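PDB 4KQ9: ribose ABC transporter, substrate binding protein from Conexibacter woesei, which probably binds ribose or a related sugar as the extracytoplasmic receptor that delivers it to an ABC importer. Local coordinates for residues V10-F15 / N23-G28; G28-A33 / L38-S43. The protein carries 1 engineered substitution. All coordinates share one frame; numbering follows the deposited sequence.

Contact 1. Residues V10-F15 / N23-G28; sequences VVYSTF and NRIGEG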
ATOM      1  N   VAL A  10       7.206 -18.924  13.711  1.00 24.15           N
ATOM      2  CA  VAL A  10       7.268 -18.002  12.601  1.00 20.76           C
ATOM      3  C   VAL A  10       7.562 -16.636  13.126  1.00 21.35           C
ATOM      4  O   VAL A  10       7.006 -16.237  14.159  1.00 23.02           O
ATOM      5  CB  VAL A  10       5.922 -17.971  11.909  1.00 20.59           C
ATOM      6  CG1 VAL A  10       5.858 -16.829  10.870  1.00 20.92           C
ATOM      7  CG2 VAL A  10       5.644 -19.329  11.304  1.00 22.04           C
ATOM      8  N   VAL A  11       8.390 -15.920  12.389  1.00 22.93           N
ATOM      9  CA  VAL A  11       8.761 -14.585  12.704  1.00 24.40           C
ATOM     10  C   VAL A  11       8.395 -13.631  11.574  1.00 25.38           C
ATOM     11  O   VAL A  11       8.660 -13.942  10.415  1.00 22.78           O
ATOM     12  CB  VAL A  11      10.255 -14.502  12.884  1.00 25.63           C
ATOM     13  CG1 VAL A  11      10.669 -13.063  13.120  1.00 26.78           C
ATOM     14  CG2 VAL A  11      10.672 -15.368  14.094  1.00 28.45           C
ATOM     15  N   TYR A  12       7.813 -12.484  11.952  1.00 20.99           N
ATOM     16  CA  TYR A  12       7.627 -11.313  11.085  1.00 20.24           C
ATOM     17  C   TYR A  12       8.580 -10.172  11.403  1.00 21.19           C
ATOM     18  O   TYR A  12       8.429  -9.522  12.462  1.00 21.07           O
ATOM     19  CB  TYR A  12       6.197 -10.798  11.236  1.00 19.03           C
ATOM     20  CG  TYR A  12       5.817  -9.615  10.395  1.00 20.36           C
ATOM     21  CD1 TYR A  12       6.338  -9.421   9.125  1.00 21.91           C
ATOM     22  CD2 TYR A  12       4.830  -8.760  10.818  1.00 22.69           C
ATOM     23  CE1 TYR A  12       5.933  -8.362   8.336  1.00 20.12           C
ATOM     24  CE2 TYR A  12       4.440  -7.686  10.052  1.00 22.57           C
ATOM     25  CZ  TYR A  12       4.985  -7.522   8.809  1.00 20.02           C
ATOM     26  OH  TYR A  12       4.616  -6.473   8.083  1.00 20.64           O
ATOM     27  N   SER A  13       9.467  -9.892  10.441  1.00 20.79           N
ATOM     28  CA  SER A  13      10.356  -8.783  10.417  1.00 22.17           C
ATOM     29  C   SER A  13       9.764  -7.597   9.694  1.00 24.18           C
ATOM     30  O   SER A  13       9.572  -7.633   8.450  1.00 18.45           O
ATOM     31  CB  SER A  13      11.672  -9.144   9.741  1.00 23.38           C
ATOM     32  OG  SER A  13      12.293  -7.954   9.251  1.00 22.77           O
ATOM     33  N   THR A  14       9.453  -6.561  10.499  1.00 22.45           N
ATOM     34  CA  THR A  14       8.956  -5.305   9.984  1.00 24.46           C
ATOM     35  C   THR A  14       9.825  -4.134  10.520  1.00 30.97           C
ATOM     36  O   THR A  14      10.962  -4.349  11.044  1.00 29.24           O
ATOM     37  CB  THR A  14       7.438  -5.188  10.197  1.00 24.27           C
ATOM     38  OG1 THR A  14       6.923  -4.069   9.449  1.00 24.96           O
ATOM     39  CG2 THR A  14       7.041  -5.088  11.660  1.00 23.79           C
ATOM     40  N   PHE A  15       9.360  -2.914  10.276  1.00 33.69           N
ATOM     41  CA  PHE A  15      10.101  -1.716  10.654  1.00 34.93           C
ATOM     42  C   PHE A  15       9.086  -0.634  11.037  1.00 35.64           C
ATOM     43  O   PHE A  15       7.859  -0.797  10.831  1.00 33.73           O
ATOM     44  CB  PHE A  15      11.034  -1.269   9.523  1.00 34.72           C
ATOM     45  CG  PHE A  15      10.319  -0.920   8.250  1.00 36.93           C
ATOM     46  CD1 PHE A  15       9.863   0.389   8.021  1.00 37.19           C
ATOM     47  CD2 PHE A  15      10.062  -1.903   7.290  1.00 36.04           C
ATOM     48  CE1 PHE A  15       9.203   0.708   6.859  1.00 35.63           C
ATOM     49  CE2 PHE A  15       9.375  -1.579   6.133  1.00 34.63           C
ATOM     50  CZ  PHE A  15       8.957  -0.284   5.920  1.00 35.60           C
ATOM     51  N   ASN A  23       2.030  -1.101  11.735  1.00 23.14           N
ATOM     52  CA  ASN A  23       1.410  -1.474  12.964  1.00 24.52           C
ATOM     53  C   ASN A  23       0.154  -2.294  12.719  1.00 21.85           C
ATOM     54  O   ASN A  23      -0.051  -3.276  13.399  1.00 20.52           O
ATOM     55  CB  ASN A  23       1.139  -0.245  13.876  1.00 29.06           C
ATOM     56  CG  ASN A  23       2.410   0.270  14.539  1.00 33.84           C
ATOM     57  OD1 ASN A  23       3.324  -0.479  14.797  1.00 37.29           O
ATOM     58  ND2 ASN A  23       2.479   1.573  14.785  1.00 43.85           N
ATOM     59  N   ARG A  24      -0.676  -1.930  11.734  1.00 19.80           N
ATOM     60  CA  ARG A  24      -1.932  -2.618  11.512  1.00 19.22           C
ATOM     61  C   ARG A  24      -1.697  -3.994  10.892  1.00 15.06           C
ATOM     62  O   ARG A  24      -2.447  -4.932  11.141  1.00 17.22           O
ATOM     63  CB  ARG A  24      -2.901  -1.803  10.612  1.00 23.42           C
ATOM     64  CG  ARG A  24      -3.841  -0.846  11.389  1.00 31.57           C
ATOM     65  CD  ARG A  24      -5.048  -0.342  10.566  1.00 35.58           C
ATOM     66  NE  ARG A  24      -4.712   0.093   9.184  1.00 40.62           N
ATOM     67  CZ  ARG A  24      -4.106   1.241   8.843  1.00 42.67           C
ATOM     68  NH1 ARG A  24      -3.749   2.121   9.785  1.00 43.26           N
ATOM     69  NH2 ARG A  24      -3.861   1.526   7.559  1.00 37.46           N
ATOM     70  N   ILE A  25      -0.726  -4.092  10.037  1.00 15.01           N
ATOM     71  CA  ILE A  25      -0.377  -5.426   9.498  1.00 15.94           C
ATOM     72  C   ILE A  25       0.049  -6.365  10.675  1.00 18.70           C
ATOM     73  O   ILE A  25      -0.408  -7.477  10.747  1.00 16.47           O
ATOM     74  CB  ILE A  25       0.727  -5.366   8.481  1.00 16.15           C
ATOM     75  CG1 ILE A  25       0.318  -4.518   7.262  1.00 16.34           C
ATOM     76  CG2 ILE A  25       1.031  -6.768   8.009  1.00 16.29           C
ATOM     77  CD1 ILE A  25       1.355  -4.576   6.182  1.00 17.31           C
ATOM     78  N   GLY A  26       0.915  -5.868  11.570  1.00 19.52           N
ATOM     79  CA  GLY A  26       1.319  -6.631  12.757  1.00 21.35           C
ATOM     80  C   GLY A  26       0.140  -7.120  13.559  1.00 21.48           C
ATOM     81  O   GLY A  26       0.099  -8.277  13.951  1.00 23.88           O
ATOM     82  N   GLU A  27      -0.846  -6.247  13.792  1.00 22.15           N
ATOM     83  CA  GLU A  27      -2.049  -6.650  14.482  1.00 21.08           C
ATOM     84  C   GLU A  27      -2.856  -7.750  13.800  1.00 20.28           C
ATOM     85  O   GLU A  27      -3.355  -8.682  14.447  1.00 19.41           O
ATOM     86  CB  GLU A  27      -3.001  -5.452  14.700  1.00 23.24           C
ATOM     87  CG  GLU A  27      -2.398  -4.301  15.526  1.00 28.45           C
ATOM     88  N   GLY A  28      -3.055  -7.656  12.494  1.00 17.07           N
ATOM     89  CA  GLY A  28      -3.847  -8.689  11.822  1.00 16.68           C
ATOM     90  C   GLY A  28      -3.089 -10.053  11.840  1.00 15.44           C
ATOM     91  O   GLY A  28      -3.743 -11.138  11.965  1.00 16.15           O
TER
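Tyr12 on the strand reaches across to Ile25 and Gly26 of the helix, and its ring carries nearly all of the contact. From CB the side chain leaves the strand toward the helix, with CG anti to the backbone N (chi1 -179°), which carries the ring into the space between the two elements. Thr14, two residues on along the same strand, sets its CB 3.6 Å above one ring face, displaced toward the rim. Farther out, Gly26 N lies at the ring edge, close to the ring plane, 4.2 Å from Tyr12 CE2. Having no side chain, glycine lets the helix backbone itself come up to this edge, where a bulky residue would have less room. Tyr12 CE2 and CZ both come to 4.1 Å from Ile25 CG2, and the tip is closer, with Tyr12 OH 3.6 Å from the same methyl. The two side chains cross at about a right angle. Rim carbons and hydroxyl oxygen thus rest against one methyl, while the polar need of the buried oxygen is met by its hydrogen bond with Ser70 OG. Phe40 of strand 39-45 also touches Tyr12, and Ile25 faces Ala247 of helix 247-264 as well as the tyrosine.

Contact 2. Residues G28-A33 / L38-S43; sequences GAKAQA and LDFDIS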
ATOM      1  N   GLY A  28      -3.055  -7.656  12.494  1.00 17.07           N
ATOM      2  CA  GLY A  28      -3.847  -8.689  11.822  1.00 16.68           C
ATOM      3  C   GLY A  28      -3.089 -10.053  11.840  1.00 15.44           C
ATOM      4  O   GLY A  28      -3.743 -11.138  11.965  1.00 16.15           O
ATOM      5  N   ALA A  29      -1.763  -9.975  11.724  1.00 15.86           N
ATOM      6  CA  ALA A  29      -0.893 -11.202  11.729  1.00 15.88           C
ATOM      7  C   ALA A  29      -0.949 -11.816  13.123  1.00 19.15           C
ATOM      8  O   ALA A  29      -1.151 -13.019  13.247  1.00 16.52           O
ATOM      9  CB  ALA A  29       0.500 -10.907  11.399  1.00 14.86           C
ATOM     10  N   LYS A  30      -0.871 -10.968  14.149  1.00 19.89           N
ATOM     11  CA  LYS A  30      -0.940 -11.480  15.530  1.00 23.27           C
ATOM     12  C   LYS A  30      -2.214 -12.156  15.831  1.00 21.51           C
ATOM     13  O   LYS A  30      -2.211 -13.256  16.355  1.00 25.55           O
ATOM     14  CB  LYS A  30      -0.731 -10.351  16.550  1.00 27.72           C
ATOM     15  CG  LYS A  30       0.703  -9.977  16.742  1.00 33.25           C
ATOM     16  CD  LYS A  30       0.905  -9.110  17.992  1.00 43.15           C
ATOM     17  CE  LYS A  30       1.026  -7.627  17.655  1.00 50.17           C
ATOM     18  NZ  LYS A  30       0.785  -6.801  18.867  1.00 54.10           N
ATOM     19  N   ALA A  31      -3.326 -11.552  15.449  1.00 21.70           N
ATOM     20  CA  ALA A  31      -4.590 -12.136  15.689  1.00 23.49           C
ATOM     21  C   ALA A  31      -4.722 -13.488  14.970  1.00 23.98           C
ATOM     22  O   ALA A  31      -5.296 -14.484  15.502  1.00 21.49           O
ATOM     23  CB  ALA A  31      -5.694 -11.198  15.254  1.00 25.72           C
ATOM     24  N   GLN A  32      -4.278 -13.542  13.721  1.00 20.77           N
ATOM     25  CA  GLN A  32      -4.474 -14.822  13.013  1.00 19.87           C
ATOM     26  C   GLN A  32      -3.516 -15.902  13.478  1.00 16.27           C
ATOM     27  O   GLN A  32      -3.823 -17.066  13.340  1.00 17.10           O
ATOM     28  CB  GLN A  32      -4.389 -14.685  11.499  1.00 19.28           C
ATOM     29  CG  GLN A  32      -4.904 -15.922  10.706  1.00 19.16           C
ATOM     30  CD  GLN A  32      -6.341 -16.334  10.893  1.00 21.01           C
ATOM     31  OE1 GLN A  32      -7.166 -15.626  11.452  1.00 23.47           O
ATOM     32  NE2 GLN A  32      -6.656 -17.498  10.395  1.00 21.46           N
ATOM     33  N   ALA A  33      -2.334 -15.514  13.890  1.00 16.48           N
ATOM     34  CA  ALA A  33      -1.367 -16.428  14.389  1.00 17.56           C
ATOM     35  C   ALA A  33      -1.888 -17.209  15.608  1.00 21.53           C
ATOM     36  O   ALA A  33      -1.666 -18.426  15.735  1.00 21.28           O
ATOM     37  CB  ALA A  33      -0.117 -15.670  14.712  1.00 16.93           C
ATOM     38  N   LEU A  38       0.138 -20.757  16.072  1.00 25.72           N
ATOM     39  CA  LEU A  38       1.543 -20.650  15.835  1.00 25.66           C
ATOM     40  C   LEU A  38       2.287 -20.067  17.035  1.00 27.36           C
ATOM     41  O   LEU A  38       1.729 -19.292  17.787  1.00 30.50           O
ATOM     42  CB  LEU A  38       1.814 -19.681  14.664  1.00 25.40           C
ATOM     43  CG  LEU A  38       1.225 -20.040  13.317  1.00 22.48           C
ATOM     44  CD1 LEU A  38       1.380 -18.843  12.374  1.00 23.48           C
ATOM     45  CD2 LEU A  38       1.999 -21.221  12.775  1.00 22.07           C
ATOM     46  N   ASP A  39       3.554 -20.433  17.183  1.00 30.20           N
ATOM     47  CA  ASP A  39       4.478 -19.677  18.020  1.00 34.19           C
ATOM     48  C   ASP A  39       5.037 -18.522  17.196  1.00 29.96           C
ATOM     49  O   ASP A  39       5.936 -18.701  16.351  1.00 29.92           O
ATOM     50  CB  ASP A  39       5.618 -20.553  18.578  1.00 35.93           C
ATOM     51  CG  ASP A  39       6.579 -19.755  19.448  1.00 40.56           C
ATOM     52  OD1 ASP A  39       6.152 -18.753  20.056  1.00 42.95           O
ATOM     53  OD2 ASP A  39       7.770 -20.103  19.511  1.00 44.86           O
ATOM     54  N   PHE A  40       4.516 -17.327  17.466  1.00 28.95           N
ATOM     55  CA  PHE A  40       4.659 -16.183  16.550  1.00 26.52           C
ATOM     56  C   PHE A  40       5.324 -14.967  17.203  1.00 28.82           C
ATOM     57  O   PHE A  40       4.854 -14.450  18.206  1.00 35.71           O
ATOM     58  CB  PHE A  40       3.288 -15.802  15.950  1.00 24.55           C
ATOM     59  CG  PHE A  40       3.330 -14.595  15.008  1.00 24.00           C
ATOM     60  CD1 PHE A  40       3.985 -14.658  13.811  1.00 24.50           C
ATOM     61  CD2 PHE A  40       2.703 -13.400  15.337  1.00 23.43           C
ATOM     62  CE1 PHE A  40       4.059 -13.553  12.974  1.00 23.67           C
ATOM     63  CE2 PHE A  40       2.745 -12.319  14.497  1.00 23.55           C
ATOM     64  CZ  PHE A  40       3.420 -12.397  13.311  1.00 23.90           C
ATOM     65  N   ASP A  41       6.393 -14.483  16.620  1.00 28.35           N
ATOM     66  CA  ASP A  41       6.970 -13.234  17.061  1.00 31.93           C
ATOM     67  C   ASP A  41       7.018 -12.196  15.970  1.00 30.09           C
ATOM     68  O   ASP A  41       7.269 -12.516  14.842  1.00 25.90           O
ATOM     69  CB  ASP A  41       8.404 -13.458  17.516  1.00 36.88           C
ATOM     70  CG  ASP A  41       8.482 -13.806  18.990  1.00 44.27           C
ATOM     71  OD1 ASP A  41       7.895 -14.850  19.405  1.00 46.91           O
ATOM     72  OD2 ASP A  41       9.099 -13.005  19.731  1.00 55.64           O
ATOM     73  N   ILE A  42       6.870 -10.934  16.355  1.00 25.92           N
ATOM     74  CA  ILE A  42       7.182  -9.811  15.488  1.00 26.50           C
ATOM     75  C   ILE A  42       8.443  -9.088  15.922  1.00 27.47           C
ATOM     76  O   ILE A  42       8.500  -8.551  17.049  1.00 30.91           O
ATOM     77  CB  ILE A  42       6.038  -8.810  15.528  1.00 23.85           C
ATOM     78  CG1 ILE A  42       4.813  -9.468  14.953  1.00 28.82           C
ATOM     79  CG2 ILE A  42       6.423  -7.553  14.765  1.00 24.69           C
ATOM     80  CD1 ILE A  42       3.543  -8.663  15.048  1.00 31.27           C
ATOM     81  N   SER A  43       9.402  -8.960  15.022  1.00 28.60           N
ATOM     82  CA  SER A  43      10.571  -8.171  15.275  1.00 28.59           C
ATOM     83  C   SER A  43      10.555  -6.880  14.467  1.00 32.77           C
ATOM     84  O   SER A  43      10.481  -6.915  13.248  1.00 29.86           O
ATOM     85  CB  SER A  43      11.816  -8.990  14.937  1.00 32.39           C
ATOM     86  OG  SER A  43      12.887  -8.141  14.562  1.00 38.30           O
TER
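Phe40 is the main bump here, and the hollow that takes it lies on the helix between Ala29, Lys30 and Ala33. A chi1 of 179° sets the ring beside its own carbonyl carbon and out toward the helix, and small residues make room for it at both ends. Near its root, Ala33 CB lies 3.6 Å from Phe40 CG and comes equally near its CB. One helical turn earlier, Ala29 CB meets the far end of the ring, 3.8 Å from Phe40 CZ. The hollow is bordered by the aliphatic stem of Lys30, whose CG approaches the ring edge in plane, 3.8 Å from Phe40 CE2. Replacing Phe40 by alanine would probably open a gap between the strand and the helix face at Ala29 and Ala33, and leave the Lys30 stem without its aromatic neighbour. Helix 20-35 is the connection of a beta-alpha-beta crossover and runs nearly antiparallel to strand 39-45, at 169° between the local axes, which approach to 9.0 Å. Ile42 follows Phe40 on the same side of the strand, and its tip, CD1, meets Lys30 CG at 3.6 Å and Lys30 CE at 3.8 Å. The two side chains cross at about a right angle. Lysine suits this solvent-facing edge because its methylenes, bent at chi3, can pack against the isoleucine methyl. At the opposite end, a backbone bond from Leu38 N to Ala33 O, 3.0 Å long and tilted from the carbonyl plane, ties the residue just before the strand to the helix. Leu38 CD1 meanwhile comes to 4.2 Å from Ala33 CB. Ile255 of helix 247-264 touches Ala29, Leu38 and Phe40, extending this apolar layer toward the neighbouring helix.

Overall arrangement
The two contacts follow one another along the chain: contact 1 joins strand 9-15 to the earlier part of helix 20-35, and contact 2 joins the later part of that helix to strand 39-45. They share Gly28, and their centres lie about 7 Å apart. Their strands are parallel neighbours in a six-stranded sheet, with 39-45 at its edge, and are linked by probable hydrogen bonds such as Tyr12 O to Ser43 N at 2.8 Å. One helix thus packs over two adjacent strands, completing the first beta-alpha-beta unit of one lobe. In relatives of this two-lobed binding-protein family, sugar is held in the cleft between lobes.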